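Local coordinates for protein angiotensin-converting enzyme (Anopheles gambiae, PDB 6S1Y) that probably acts as a zinc-dependent peptidase of the angiotensin-converting enzyme family, and is here bound to zinc and a gamma-linked polyglutamate fragment, at residues 111-116 against 165-170; 117-122 against 321-326; 161-166 against 482-487; 455-460 against 475-480. One frame throughout, in Å; residues are numbered along the deposited sequence.

Interaction 1: residues 111-116 against 165-170; sequences ASMESN and APVRES
With its hydroxyl anti to the backbone N (chi1 170°), S112 reaches across to S170, whose own hydroxyl stands anti to the carbonyl carbon (chi1 -54°). The two groups meet as a hydrogen bond, S112 OG lying 3.0 Å from S170 OG, and either hydroxyl could be the donor. Beside this polar pair runs an apolar seam. M113 CG approaches V167 CB at 4.1 Å and S170 CB at 3.9 Å, so one methylene covers both the valine branch point and the serine carbon, while the rest of the methionine runs on to F171 and Y174 of helix 168-184. V167 spreads its two methyls between different neighbours: CG1 comes 3.7 Å from N116 CB, whereas CG2 lies 4.1 Å from M113 CG and also meets P483.

V167 occupies the N-cap position of helix 168-184, and just before it lies a short 3-10 segment, where R168 N bonds to A165 O. R168, next in the chain, points away and donates through NH2 to E477 O. On helix 100-119, E114 likewise looks away from the contact and shares a hydrogen bond with Y486 OH of the ligand pocket. Helix 100-119 thus packs against the N-terminal turn of helix 168-184, in the largely helical fold of angiotensin-converting enzymes.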
# COMPACT_ATOMS: atom_id res chain seq x y z
N ALA A 111 16.64 -4.23 -9.18
CA ALA A 111 16.96 -2.88 -9.62
C ALA A 111 16.76 -2.73 -11.12
O ALA A 111 16.35 -1.66 -11.59
CB ALA A 111 18.41 -2.54 -9.25
N SER A 112 17.02 -3.78 -11.88
CA SER A 112 16.78 -3.71 -13.32
C SER A 112 15.31 -3.50 -13.64
O SER A 112 14.97 -2.71 -14.53
CB SER A 112 17.29 -4.99 -13.98
OG SER A 112 16.85 -5.01 -15.32
N MET A 113 14.41 -4.19 -12.92
CA MET A 113 12.98 -3.96 -13.11
C MET A 113 12.58 -2.56 -12.64
O MET A 113 11.90 -1.82 -13.37
CB MET A 113 12.16 -5.02 -12.35
CG MET A 113 12.44 -6.44 -12.76
SD MET A 113 11.23 -7.61 -12.12
CE MET A 113 11.77 -7.78 -10.42
N GLU A 114 12.96 -2.20 -11.41
CA GLU A 114 12.53 -0.93 -10.82
C GLU A 114 13.05 0.24 -11.63
O GLU A 114 12.32 1.21 -11.87
CB GLU A 114 13.02 -0.86 -9.37
CG GLU A 114 12.78 0.47 -8.62
CD GLU A 114 13.01 0.36 -7.11
OE1 GLU A 114 13.79 -0.52 -6.68
OE2 GLU A 114 12.39 1.15 -6.36
N SER A 115 14.28 0.14 -12.11
CA SER A 115 14.85 1.20 -12.93
C SER A 115 14.05 1.38 -14.22
O SER A 115 13.80 2.51 -14.65
CB SER A 115 16.30 0.87 -13.26
OG SER A 115 16.77 1.72 -14.29
N ASN A 116 13.69 0.27 -14.87
CA ASN A 116 12.91 0.35 -16.10
C ASN A 116 11.57 1.03 -15.84
O ASN A 116 11.12 1.87 -16.64
CB ASN A 116 12.74 -1.07 -16.66
CG ASN A 116 11.79 -1.13 -17.82
OD1 ASN A 116 10.61 -1.44 -17.65
ND2 ASN A 116 12.29 -0.83 -19.01
N ALA A 165 6.61 -6.53 -20.35
CA ALA A 165 7.40 -7.52 -21.09
C ALA A 165 8.89 -7.22 -21.16
O ALA A 165 9.69 -8.16 -21.07
CB ALA A 165 6.85 -7.66 -22.52
N PRO A 166 9.34 -5.98 -21.28
CA PRO A 166 10.79 -5.74 -21.39
C PRO A 166 11.61 -6.28 -20.23
O PRO A 166 12.82 -6.42 -20.39
CB PRO A 166 10.90 -4.21 -21.46
CG PRO A 166 9.56 -3.74 -21.96
CD PRO A 166 8.56 -4.72 -21.36
N VAL A 167 11.03 -6.55 -19.07
CA VAL A 167 11.80 -7.00 -17.92
C VAL A 167 11.49 -8.45 -17.56
O VAL A 167 11.80 -8.87 -16.44
CB VAL A 167 11.61 -6.08 -16.71
CG1 VAL A 167 12.00 -4.64 -17.07
CG2 VAL A 167 10.20 -6.12 -16.21
N ARG A 168 10.89 -9.23 -18.47
CA ARG A 168 10.55 -10.62 -18.18
C ARG A 168 11.75 -11.37 -17.62
O ARG A 168 11.66 -12.03 -16.58
CB ARG A 168 10.04 -11.32 -19.44
CG ARG A 168 9.67 -12.84 -19.26
CD ARG A 168 9.59 -13.57 -20.61
NE ARG A 168 8.58 -12.94 -21.47
CZ ARG A 168 7.27 -13.21 -21.43
NH1 ARG A 168 6.80 -14.11 -20.57
NH2 ARG A 168 6.42 -12.57 -22.24
N GLU A 169 12.90 -11.27 -18.29
CA GLU A 169 14.06 -12.06 -17.90
C GLU A 169 14.61 -11.65 -16.54
O GLU A 169 14.97 -12.52 -15.73
CB GLU A 169 15.14 -11.95 -18.98
CG GLU A 169 14.57 -12.09 -20.39
CD GLU A 169 15.62 -12.49 -21.42
OE1 GLU A 169 15.28 -13.29 -22.31
OE2 GLU A 169 16.77 -12.01 -21.31
N SER A 170 14.68 -10.35 -16.25
CA SER A 170 15.06 -9.95 -14.90
C SER A 170 14.09 -10.50 -13.87
O SER A 170 14.50 -10.97 -12.81
CB SER A 170 15.14 -8.42 -14.78
OG SER A 170 16.00 -7.88 -15.78

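Interaction 2: residues 117-122 against 321-326; sequences YAKAKF and GRDLVC. With NAG (2-acetamido-2-deoxy-beta-D-glucopyranose), chain B.
D323 OD1 is gripped from several directions: K121 NZ lies 3.3 Å from it in a salt bridge whose hydrogen bond is weak, and two waters bond to the same oxygen. Water 1 sits 2.7 Å from D323 OD1 and 3.1 Å from A118 O, and accepts from L324 N at 3.1 Å, thereby joining the last turn of helix 100-119 to the backbone of the loop. Water 2 also bonds to D323 OD1 and, weakly, to K119 O. The other carboxylate oxygen faces K119: the lysine chain, extended beyond CG, crosses the aspartate at about a right angle, its CE 3.7 Å from D323 OD2. Its ammonium stays beyond salt-bridge range, yet two positive groups near one carboxylate would be expected to favour the ionised form.

Next to the charged groups, A118 CB, directed at the loop, touches the carbonyl L324 O at 3.5 Å and makes an apolar contact with V325 CG2 at 4.0 Å. R322 of the same loop has the methyl C8 of the glycan NAG over one face of its guanidinium, 3.5 Å from NH1, and pairs with D320.

Residues 321-326 lie in the loop between helix 307-312 and strand 329-332, which is further held by the disulfide between C326 and C344. Backbone bonds of D323 to L44 and of V325 to G41 place it alongside the end of helix 12-42 and the turn that follows, with helix 100-119 against it.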
# COMPACT_ATOMS: atom_id res chain seq x y z
N TYR A 117 10.95 0.72 -14.70
CA TYR A 117 9.67 1.33 -14.32
C TYR A 117 9.81 2.83 -14.10
O TYR A 117 9.00 3.62 -14.60
CB TYR A 117 9.16 0.64 -13.06
CG TYR A 117 7.81 1.09 -12.52
CD1 TYR A 117 7.69 2.30 -11.82
CD2 TYR A 117 6.68 0.29 -12.65
CE1 TYR A 117 6.48 2.69 -11.30
CE2 TYR A 117 5.45 0.68 -12.13
CZ TYR A 117 5.35 1.88 -11.47
OH TYR A 117 4.12 2.29 -10.93
N ALA A 118 10.82 3.23 -13.33
CA ALA A 118 10.93 4.64 -12.93
C ALA A 118 11.36 5.53 -14.09
O ALA A 118 11.05 6.73 -14.08
CB ALA A 118 11.93 4.77 -11.78
N LYS A 119 12.03 4.98 -15.08
CA LYS A 119 12.60 5.78 -16.16
C LYS A 119 11.73 5.85 -17.41
O LYS A 119 12.11 6.51 -18.38
CB LYS A 119 13.97 5.23 -16.55
CG LYS A 119 15.11 5.54 -15.56
CD LYS A 119 16.41 4.90 -16.04
CE LYS A 119 17.63 5.55 -15.42
NZ LYS A 119 18.88 5.23 -16.19
N ALA A 120 10.57 5.21 -17.43
CA ALA A 120 9.79 5.15 -18.65
C ALA A 120 9.22 6.52 -19.00
O ALA A 120 8.76 7.25 -18.12
CB ALA A 120 8.64 4.16 -18.51
N LYS A 121 9.24 6.86 -20.29
CA LYS A 121 8.67 8.11 -20.80
C LYS A 121 7.87 7.82 -22.05
O LYS A 121 8.08 6.81 -22.72
CB LYS A 121 9.77 9.16 -21.11
CG LYS A 121 10.67 9.45 -19.91
CD LYS A 121 10.82 10.94 -19.63
CE LYS A 121 11.37 11.20 -18.22
NZ LYS A 121 12.38 10.16 -17.83
N PHE A 122 6.97 8.74 -22.40
CA PHE A 122 5.97 8.42 -23.41
C PHE A 122 5.69 9.62 -24.29
O PHE A 122 5.75 10.77 -23.85
CB PHE A 122 4.68 7.94 -22.74
CG PHE A 122 4.90 6.80 -21.81
CD1 PHE A 122 4.92 5.49 -22.30
CD2 PHE A 122 5.13 7.01 -20.47
CE1 PHE A 122 5.14 4.43 -21.44
CE2 PHE A 122 5.34 5.95 -19.61
CZ PHE A 122 5.36 4.65 -20.10
N GLY A 321 15.39 17.36 -14.20
CA GLY A 321 15.50 16.35 -15.23
C GLY A 321 16.21 15.07 -14.82
O GLY A 321 16.37 14.19 -15.67
N ARG A 322 16.63 14.95 -13.57
CA ARG A 322 17.19 13.70 -13.09
C ARG A 322 16.13 12.58 -13.11
O ARG A 322 14.93 12.83 -13.00
CB ARG A 322 17.71 13.87 -11.67
CG ARG A 322 16.57 13.91 -10.66
CD ARG A 322 17.09 13.85 -9.24
NE ARG A 322 17.32 15.17 -8.70
CZ ARG A 322 17.33 15.46 -7.41
NH1 ARG A 322 17.57 16.70 -7.02
NH2 ARG A 322 17.08 14.51 -6.52
N ASP A 323 16.60 11.35 -13.20
CA ASP A 323 15.72 10.20 -13.05
C ASP A 323 15.60 9.84 -11.58
O ASP A 323 16.55 9.99 -10.80
CB ASP A 323 16.23 9.00 -13.84
CG ASP A 323 15.97 9.14 -15.32
OD1 ASP A 323 14.79 9.34 -15.72
OD2 ASP A 323 16.96 9.08 -16.07
N LEU A 324 14.42 9.37 -11.19
CA LEU A 324 14.21 9.00 -9.80
C LEU A 324 12.98 8.12 -9.71
O LEU A 324 12.17 8.06 -10.64
CB LEU A 324 14.04 10.22 -8.90
CG LEU A 324 12.68 10.91 -8.99
CD1 LEU A 324 12.38 11.60 -7.66
CD2 LEU A 324 12.65 11.88 -10.16
N VAL A 325 12.86 7.44 -8.57
CA VAL A 325 11.64 6.74 -8.20
C VAL A 325 10.68 7.77 -7.60
O VAL A 325 10.93 8.29 -6.51
CB VAL A 325 11.91 5.61 -7.20
CG1 VAL A 325 10.58 5.06 -6.63
CG2 VAL A 325 12.73 4.51 -7.86
N CYS A 326 9.60 8.07 -8.31
CA CYS A 326 8.60 8.98 -7.80
C CYS A 326 7.55 8.28 -6.94
O CYS A 326 6.79 8.97 -6.24
CB CYS A 326 7.91 9.73 -8.93
SG CYS A 326 8.57 11.41 -9.21
C1 NAG B . 23.14 12.37 -8.92
C2 NAG B . 23.61 13.71 -8.36
C3 NAG B . 24.96 14.13 -8.97
C4 NAG B . 25.99 13.01 -8.83
C5 NAG B . 25.41 11.73 -9.43
C6 NAG B . 26.32 10.54 -9.29
C7 NAG B . 21.94 15.35 -7.61
C8 NAG B . 20.96 16.40 -8.03
N2 NAG B . 22.61 14.75 -8.60
O3 NAG B . 25.40 15.31 -8.32
O4 NAG B . 27.18 13.32 -9.54
O5 NAG B . 24.18 11.40 -8.78
O6 NAG B . 25.89 9.45 -10.11
O7 NAG B . 22.12 15.05 -6.44
O HOH W 1 12.88 9.16 -13.85
O HOH W 2 14.80 8.45 -18.04

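Interaction 3: residues 161-166 against 482-487; sequences NATGAP and PPAKYH. With KSN ((2~{S})-2-[[(4~{S})-4-azanyl-5-oxidanyl-5-oxidanylidene-pentanoyl]amino]pentanedioic acid), chain H.
In the second shell of the ligand pocket, T163 and G164, where helix 149-163 ends, pack on P483 and A484, which lead directly into the pocket residues K485, Y486 and H487. The closest approach is made by the threonine hydroxyl: T163 OG1 lies 3.1 Å from A484 CA and 3.2 Å from A484 CB. Its chi1 of 61° sets OG1 between the backbone N and the carbonyl carbon, and its proton is used within its own helix, on W159 O. The proline fits against the turn of backbone that follows, with P483 CB 3.5 Å from T163 O and P483 CG 4.1 Å from G164 O. G164 is the first residue to leave helical geometry, and the two segments come close here, the CA atoms of G164 and P483 being 4.8 Å apart. A484 O accepts from the indole N-H groups of both W159 and W253.

One residue on, the chain turns to the ligand. K485 NZ donates to the carboxylate oxygen O19 of KSN at 2.9 Å and also to Q255 OE1, while the ammonium group engages W253 in a cation-pi contact. H487 brings CE1 within 3.5 Å of the same KSN O19. Between the segments the chemistry is buried van der Waals packing, whereas a lysine ammonium set on a ligand carboxylate would be expected to favour an anionic group, consistent with the carboxylate-binding role of the equivalent lysine in related enzymes.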
# COMPACT_ATOMS: atom_id res chain seq x y z
N ASN A 161 3.17 -2.03 -22.22
CA ASN A 161 4.18 -2.54 -23.15
C ASN A 161 5.59 -2.12 -22.72
O ASN A 161 6.55 -2.83 -22.98
CB ASN A 161 3.88 -2.07 -24.59
CG ASN A 161 2.85 -2.97 -25.31
OD1 ASN A 161 1.93 -3.54 -24.68
ND2 ASN A 161 2.99 -3.11 -26.64
N ALA A 162 5.72 -0.99 -22.03
CA ALA A 162 7.03 -0.47 -21.65
C ALA A 162 7.52 -0.97 -20.30
O ALA A 162 8.74 -1.08 -20.10
CB ALA A 162 6.99 1.07 -21.64
N THR A 163 6.63 -1.26 -19.35
CA THR A 163 7.06 -1.61 -18.00
C THR A 163 6.86 -3.08 -17.67
O THR A 163 7.27 -3.51 -16.59
CB THR A 163 6.34 -0.74 -16.94
OG1 THR A 163 4.91 -0.94 -16.98
CG2 THR A 163 6.65 0.72 -17.17
N GLY A 164 6.30 -3.88 -18.58
CA GLY A 164 5.98 -5.27 -18.34
C GLY A 164 6.95 -6.16 -19.11
O GLY A 164 7.98 -6.61 -18.55
N ALA A 165 6.61 -6.53 -20.35
CA ALA A 165 7.40 -7.52 -21.09
C ALA A 165 8.89 -7.22 -21.16
O ALA A 165 9.69 -8.16 -21.07
CB ALA A 165 6.85 -7.66 -22.52
N PRO A 166 9.34 -5.98 -21.28
CA PRO A 166 10.79 -5.74 -21.39
C PRO A 166 11.61 -6.28 -20.23
O PRO A 166 12.82 -6.42 -20.39
CB PRO A 166 10.90 -4.21 -21.46
CG PRO A 166 9.56 -3.74 -21.96
CD PRO A 166 8.56 -4.72 -21.36
N PRO A 482 2.47 -8.18 -15.15
CA PRO A 482 2.59 -7.94 -13.68
C PRO A 482 3.60 -6.87 -13.31
O PRO A 482 3.35 -6.09 -12.37
CB PRO A 482 3.02 -9.32 -13.14
CG PRO A 482 2.32 -10.25 -14.10
CD PRO A 482 2.48 -9.63 -15.45
N PRO A 483 4.75 -6.78 -13.97
CA PRO A 483 5.76 -5.78 -13.54
C PRO A 483 5.35 -4.34 -13.81
O PRO A 483 6.04 -3.43 -13.33
CB PRO A 483 7.02 -6.16 -14.34
CG PRO A 483 6.78 -7.59 -14.76
CD PRO A 483 5.29 -7.68 -15.00
N ALA A 484 4.28 -4.11 -14.57
CA ALA A 484 3.73 -2.78 -14.78
C ALA A 484 3.20 -2.15 -13.49
O ALA A 484 2.74 -1.01 -13.50
CB ALA A 484 2.60 -2.83 -15.81
N LYS A 485 3.23 -2.89 -12.39
CA LYS A 485 2.81 -2.40 -11.08
C LYS A 485 4.05 -2.26 -10.22
O LYS A 485 4.86 -3.19 -10.14
CB LYS A 485 1.80 -3.36 -10.45
CG LYS A 485 1.41 -3.06 -9.03
CD LYS A 485 0.68 -1.74 -8.90
CE LYS A 485 0.47 -1.37 -7.43
NZ LYS A 485 0.13 0.10 -7.25
N TYR A 486 4.21 -1.08 -9.59
CA TYR A 486 5.46 -0.73 -8.93
C TYR A 486 5.95 -1.86 -8.04
O TYR A 486 7.09 -2.30 -8.16
CB TYR A 486 5.31 0.57 -8.09
CG TYR A 486 6.57 0.87 -7.27
CD1 TYR A 486 7.72 1.35 -7.88
CD2 TYR A 486 6.63 0.60 -5.91
CE1 TYR A 486 8.88 1.59 -7.16
CE2 TYR A 486 7.81 0.84 -5.17
CZ TYR A 486 8.92 1.34 -5.81
OH TYR A 486 10.09 1.59 -5.12
N HIS A 487 5.08 -2.33 -7.13
CA HIS A 487 5.53 -3.25 -6.09
C HIS A 487 6.00 -4.59 -6.65
O HIS A 487 6.73 -5.32 -5.96
CB HIS A 487 4.40 -3.49 -5.09
CG HIS A 487 3.91 -2.24 -4.44
ND1 HIS A 487 3.36 -1.21 -5.16
CD2 HIS A 487 3.94 -1.83 -3.15
CE1 HIS A 487 3.05 -0.23 -4.34
NE2 HIS A 487 3.39 -0.58 -3.11
C10 KSN H . 8.17 1.13 -0.45
C13 KSN H . 4.00 2.77 0.79
C17 KSN H . -0.35 1.72 -3.98
C02 KSN H . -0.66 2.14 -2.54
C03 KSN H . 0.55 2.31 -1.61
C04 KSN H . 1.90 2.52 -2.26
C05 KSN H . 2.61 3.85 -1.89
C07 KSN H . 4.56 2.69 -0.65
C08 KSN H . 6.08 2.66 -0.72
C09 KSN H . 6.68 1.36 -0.14
N01 KSN H . -1.57 1.18 -1.91
N06 KSN H . 3.90 3.89 -1.18
O11 KSN H . 8.71 1.75 -1.42
O12 KSN H . 8.87 0.30 0.23
O14 KSN H . 3.89 3.91 1.33
O15 KSN H . 3.63 1.76 1.42
O16 KSN H . 2.14 4.88 -2.26
O18 KSN H . -0.08 2.63 -4.81
O19 KSN H . -0.34 0.53 -4.39

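Interaction 4: residues 455-460 against 475-480; sequences YNCKFW and RTEQDF
The carboxylate of E477 accepts from the first turn of helix 455-467: N456 N donates to E477 OE1 at 3.1 Å, on the syn side, and C457 N to E477 OE2 at 3.0 Å, from above the carboxylate plane. Both bonds are nearly straight (166° and 170°), and a second, weak bond joins N456 N to OE2. The negative group faces the N-terminal end of the helix, where it would probably be stabilised by the helix dipole. The bend of E477 at chi2 (-62°) folds CD back toward these amides.

N456 is also used through its side chain, ND2 donating to T476 O at 3.1 Å while OD1 accepts from D481 N. T476 O belongs to a type I beta turn from T476 to D479, combined with an ST turn in which T476 OG1 receives Q478 N. T476 N is taken up by D479 OD2 at 2.9 Å. R475 lays its guanidinium face over D479 CG and pairs with D481, which also accepts from W460 NE1.

Y455 CD2 lies 3.7 Å from F480 CE1, the two rings oblique, and Y455 OH bonds to Q172. C457 is tied by a disulfide to C602, in the strand 602-603 that pairs with 475-476.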
# COMPACT_ATOMS: atom_id res chain seq x y z
N TYR A 455 2.48 -17.22 -17.36
CA TYR A 455 2.59 -16.10 -16.42
C TYR A 455 1.51 -15.04 -16.66
O TYR A 455 0.88 -14.55 -15.72
CB TYR A 455 3.97 -15.45 -16.54
CG TYR A 455 5.07 -16.02 -15.67
CD1 TYR A 455 4.83 -16.96 -14.69
CD2 TYR A 455 6.37 -15.57 -15.82
CE1 TYR A 455 5.86 -17.45 -13.91
CE2 TYR A 455 7.40 -16.04 -15.05
CZ TYR A 455 7.15 -16.96 -14.10
OH TYR A 455 8.22 -17.39 -13.36
N ASN A 456 1.28 -14.68 -17.92
CA ASN A 456 0.43 -13.53 -18.15
C ASN A 456 -1.05 -13.88 -18.06
O ASN A 456 -1.83 -13.14 -17.45
CB ASN A 456 0.73 -12.87 -19.49
CG ASN A 456 0.44 -11.35 -19.46
OD1 ASN A 456 0.59 -10.69 -18.42
ND2 ASN A 456 -0.01 -10.81 -20.60
N CYS A 457 -1.46 -15.02 -18.63
CA CYS A 457 -2.89 -15.30 -18.60
C CYS A 457 -3.36 -15.78 -17.22
O CYS A 457 -4.52 -15.53 -16.87
CB CYS A 457 -3.25 -16.28 -19.72
SG CYS A 457 -3.20 -15.41 -21.42
N LYS A 458 -2.51 -16.39 -16.40
CA LYS A 458 -2.93 -16.66 -15.03
C LYS A 458 -3.03 -15.38 -14.21
O LYS A 458 -3.85 -15.28 -13.30
CB LYS A 458 -1.99 -17.67 -14.36
CG LYS A 458 -2.32 -19.15 -14.74
CD LYS A 458 -3.67 -19.58 -14.17
CE LYS A 458 -3.94 -21.09 -14.33
NZ LYS A 458 -4.83 -21.60 -13.24
N PHE A 459 -2.23 -14.36 -14.53
CA PHE A 459 -2.39 -13.06 -13.90
C PHE A 459 -3.75 -12.45 -14.23
O PHE A 459 -4.57 -12.18 -13.34
CB PHE A 459 -1.27 -12.13 -14.34
CG PHE A 459 -1.40 -10.72 -13.83
CD1 PHE A 459 -1.15 -10.43 -12.49
CD2 PHE A 459 -1.71 -9.69 -14.69
CE1 PHE A 459 -1.24 -9.13 -12.01
CE2 PHE A 459 -1.80 -8.40 -14.23
CZ PHE A 459 -1.57 -8.11 -12.88
N TRP A 460 -4.02 -12.25 -15.52
CA TRP A 460 -5.27 -11.60 -15.90
C TRP A 460 -6.48 -12.47 -15.58
O TRP A 460 -7.57 -11.95 -15.34
CB TRP A 460 -5.24 -11.25 -17.39
CG TRP A 460 -4.30 -10.13 -17.70
CD1 TRP A 460 -3.19 -10.16 -18.51
CD2 TRP A 460 -4.37 -8.79 -17.18
NE1 TRP A 460 -2.57 -8.91 -18.53
CE2 TRP A 460 -3.27 -8.06 -17.71
CE3 TRP A 460 -5.26 -8.14 -16.32
CZ2 TRP A 460 -3.06 -6.73 -17.42
CZ3 TRP A 460 -5.03 -6.80 -16.02
CH2 TRP A 460 -3.94 -6.12 -16.58
N ARG A 475 -4.44 -9.38 -24.71
CA ARG A 475 -3.05 -9.66 -24.33
C ARG A 475 -2.72 -11.13 -24.64
O ARG A 475 -3.62 -11.97 -24.80
CB ARG A 475 -2.80 -9.37 -22.84
CG ARG A 475 -3.28 -7.98 -22.35
CD ARG A 475 -2.56 -6.82 -23.03
NE ARG A 475 -1.23 -6.58 -22.48
CZ ARG A 475 -0.32 -5.82 -23.07
NH1 ARG A 475 -0.58 -5.27 -24.24
NH2 ARG A 475 0.87 -5.64 -22.49
N THR A 476 -1.42 -11.44 -24.69
CA THR A 476 -0.95 -12.79 -24.96
C THR A 476 0.20 -13.12 -24.01
O THR A 476 0.63 -12.27 -23.21
CB THR A 476 -0.47 -12.94 -26.42
OG1 THR A 476 0.74 -12.20 -26.61
CG2 THR A 476 -1.55 -12.46 -27.39
N GLU A 477 0.73 -14.35 -24.11
CA GLU A 477 1.91 -14.70 -23.34
C GLU A 477 3.17 -14.00 -23.84
O GLU A 477 4.18 -14.02 -23.15
CB GLU A 477 2.13 -16.19 -23.33
CG GLU A 477 1.13 -16.93 -22.44
CD GLU A 477 1.23 -16.52 -20.98
OE1 GLU A 477 2.26 -15.91 -20.60
OE2 GLU A 477 0.29 -16.79 -20.22
N GLN A 478 3.13 -13.36 -25.01
CA GLN A 478 4.25 -12.52 -25.40
C GLN A 478 4.29 -11.22 -24.60
O GLN A 478 5.36 -10.62 -24.46
CB GLN A 478 4.19 -12.19 -26.89
CG GLN A 478 4.38 -13.41 -27.79
CD GLN A 478 3.72 -13.23 -29.15
OE1 GLN A 478 2.96 -14.09 -29.60
NE2 GLN A 478 4.00 -12.09 -29.80
N ASP A 479 3.14 -10.77 -24.09
CA ASP A 479 3.10 -9.72 -23.09
C ASP A 479 3.45 -10.32 -21.73
O ASP A 479 3.38 -11.54 -21.54
CB ASP A 479 1.71 -9.08 -23.03
CG ASP A 479 1.23 -8.62 -24.39
OD1 ASP A 479 1.97 -7.87 -25.06
OD2 ASP A 479 0.12 -9.04 -24.81
N PHE A 480 3.87 -9.46 -20.81
CA PHE A 480 4.10 -9.93 -19.43
C PHE A 480 3.83 -8.74 -18.49
O PHE A 480 4.72 -7.94 -18.19
CB PHE A 480 5.49 -10.49 -19.25
CG PHE A 480 5.80 -10.86 -17.82
CD1 PHE A 480 5.00 -11.74 -17.15
CD2 PHE A 480 6.86 -10.31 -17.16
CE1 PHE A 480 5.25 -12.07 -15.84
CE2 PHE A 480 7.13 -10.64 -15.85
CZ PHE A 480 6.32 -11.52 -15.19

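Overall arrangement
Followed from the N terminus, helix 100-119 supplies the first segment of interaction 1 and, with the residues after it, that of interaction 2. Interaction 1 closes a loop of 48 residues when the chain returns at 165-170, interaction 3 having opened on the overlapping 161-166. Interaction 2 closes at 321-326 and crosses both interaction 1 and interaction 3. Interaction 4 then joins 455-460 to 475-480, nested within the long loop that interaction 3 closes at 482-487. Neighbouring contacts touch through Y117 with Y486, P482 with F459 and N161 with R475. Together they tie helix 100-119 to helix 168-184 and loop 321-326, helix 149-163 to the segment entering the ligand pocket, and helix 455-467 to 475-480.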